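Local coordinates for protein IRMA (Escherichia coli CFT073, PDB 5EK5) that is a secreted virulence-associated protein with a fibronectin-like fold that probably mimics interleukin receptors, its precise function remaining unsettled, at residues S10-D15 against Q27-N32. Residues are numbered along the deposited sequence; the frame is centred on the assembly and turned at random.
Sequences SIRNTD and QFRLDN
An antiparallel β hairpin interrupted by a β bulge pairs S10–D15 with Q27–D31 in the fibronectin-like fold of IRMA. Register gives the evidence: N13 is paired with F28, whereas the next bridge joins D15, two residues on, to Q27, one back, so T14 is the extra residue. At the bulge the N13 side chain bridges both backbones. Its CG lies anti to the backbone N (chi1 169°), and ND2 donates to Q27 O at 2.9 Å and to D15 O at 3.0 Å. Both bonds rise above the carbonyl planes; T14 N reaches Q27 O, and Q27 N reaches D15 O, from the opposite face, so each oxygen has a donor on either side of its plane. N13 OD1 accepts hydrogen bonds from Y116 OH and L119 N of the second subunit. ND2 also lies over one face of the F28 ring, while N13 CB meets F28 CE2 at 3.8 Å. Beyond F28 on this buried face, I11 and L30 lie side by side, CD1 to CD1 at 3.8 Å. From the bulge, T14 CG2 reaches R29 CB at 3.8 Å. On the R12 and R29 face, R12 NH2 and R29 NH1, both donors, come within 3.4 Å, their guanidinium planes 78° apart. A water joins S10 OG to R29 O. Strand 74-82 flanks 23-31 and strand 111-113 flanks 9-19; F28 touches M61 and L30 touches T63 on strand 55-63 of the second sheet.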
# COMPACT_ATOMS: atom_id res chain seq x y z
N SER B 10 -8.91 2.44 5.89
CA SER B 10 -8.05 1.51 5.19
C SER B 10 -6.83 1.30 6.07
O SER B 10 -6.38 2.23 6.74
CB SER B 10 -7.65 2.05 3.81
OG SER B 10 -6.69 3.08 3.94
N ILE B 11 -6.31 0.09 6.09
CA ILE B 11 -5.18 -0.21 6.95
C ILE B 11 -4.26 -1.18 6.23
O ILE B 11 -4.70 -2.17 5.63
CB ILE B 11 -5.64 -0.79 8.31
CG1 ILE B 11 -4.43 -1.08 9.21
CG2 ILE B 11 -6.50 -2.03 8.13
CD1 ILE B 11 -4.80 -1.35 10.65
N ARG B 12 -2.97 -0.85 6.24
CA ARG B 12 -1.97 -1.67 5.59
C ARG B 12 -0.64 -1.57 6.31
O ARG B 12 -0.36 -0.57 6.97
CB ARG B 12 -1.83 -1.25 4.12
CG ARG B 12 -1.29 0.16 3.91
CD ARG B 12 -1.32 0.55 2.44
NE ARG B 12 -0.72 1.86 2.19
CZ ARG B 12 0.55 2.05 1.85
NH1 ARG B 12 1.37 1.02 1.71
NH2 ARG B 12 1.00 3.28 1.64
N ASN B 13 0.17 -2.60 6.16
CA ASN B 13 1.50 -2.62 6.74
C ASN B 13 2.49 -1.97 5.79
O ASN B 13 2.59 -2.35 4.63
CB ASN B 13 1.92 -4.06 7.05
CG ASN B 13 3.38 -4.18 7.40
OD1 ASN B 13 4.13 -4.91 6.75
ND2 ASN B 13 3.80 -3.46 8.44
N THR B 14 3.22 -0.97 6.29
CA THR B 14 4.06 -0.14 5.44
C THR B 14 5.56 -0.34 5.68
O THR B 14 6.37 0.06 4.84
CB THR B 14 3.74 1.35 5.62
OG1 THR B 14 3.83 1.69 7.01
CG2 THR B 14 2.36 1.67 5.09
N ASP B 15 5.91 -0.98 6.78
CA ASP B 15 7.31 -1.20 7.11
C ASP B 15 7.50 -2.13 8.30
O ASP B 15 6.58 -2.39 9.06
CB ASP B 15 8.00 0.14 7.41
CG ASP B 15 9.51 0.09 7.23
OD1 ASP B 15 10.05 -1.01 7.01
OD2 ASP B 15 10.15 1.16 7.33
N GLN B 27 4.94 -1.37 11.26
CA GLN B 27 4.30 -0.08 11.10
C GLN B 27 3.05 -0.20 10.24
O GLN B 27 3.09 -0.75 9.13
CB GLN B 27 5.27 0.93 10.48
CG GLN B 27 4.71 2.33 10.28
CD GLN B 27 5.74 3.28 9.72
OE1 GLN B 27 6.92 2.94 9.61
NE2 GLN B 27 5.31 4.48 9.35
N PHE B 28 1.94 0.32 10.75
CA PHE B 28 0.70 0.30 9.99
C PHE B 28 0.25 1.73 9.72
O PHE B 28 0.24 2.58 10.62
CB PHE B 28 -0.38 -0.48 10.73
CG PHE B 28 -0.08 -1.95 10.88
CD1 PHE B 28 0.73 -2.40 11.90
CD2 PHE B 28 -0.60 -2.87 9.98
CE1 PHE B 28 1.01 -3.75 12.03
CE2 PHE B 28 -0.32 -4.22 10.11
CZ PHE B 28 0.49 -4.66 11.14
N ARG B 29 -0.12 2.00 8.48
CA ARG B 29 -0.73 3.27 8.13
C ARG B 29 -2.24 3.13 8.09
O ARG B 29 -2.77 2.23 7.42
CB ARG B 29 -0.21 3.80 6.80
CG ARG B 29 -0.79 5.16 6.43
CD ARG B 29 -0.22 5.64 5.13
NE ARG B 29 1.21 5.87 5.23
CZ ARG B 29 2.00 6.22 4.21
NH1 ARG B 29 1.48 6.36 3.00
NH2 ARG B 29 3.29 6.42 4.40
N LEU B 30 -2.93 4.01 8.80
CA LEU B 30 -4.39 4.02 8.77
C LEU B 30 -4.83 5.26 8.02
O LEU B 30 -4.29 6.34 8.21
CB LEU B 30 -4.97 4.00 10.19
CG LEU B 30 -5.02 2.67 10.95
CD1 LEU B 30 -3.61 2.17 11.27
CD2 LEU B 30 -5.84 2.78 12.23
N ASP B 31 -5.83 5.10 7.16
CA ASP B 31 -6.25 6.17 6.26
C ASP B 31 -7.77 6.21 6.13
O ASP B 31 -8.40 5.20 5.83
CB ASP B 31 -5.59 5.98 4.89
CG ASP B 31 -5.78 7.17 3.96
OD1 ASP B 31 -6.62 8.05 4.24
OD2 ASP B 31 -5.09 7.21 2.92
N ASN B 32 -8.35 7.38 6.36
CA ASN B 32 -9.79 7.53 6.22
C ASN B 32 -10.25 7.95 4.82
O ASN B 32 -11.40 8.35 4.62
CB ASN B 32 -10.30 8.51 7.29
CG ASN B 32 -10.05 9.97 6.93
OD1 ASN B 32 -9.18 10.29 6.11
ND2 ASN B 32 -10.80 10.86 7.57
O HOH W 1 -3.80 2.87 4.47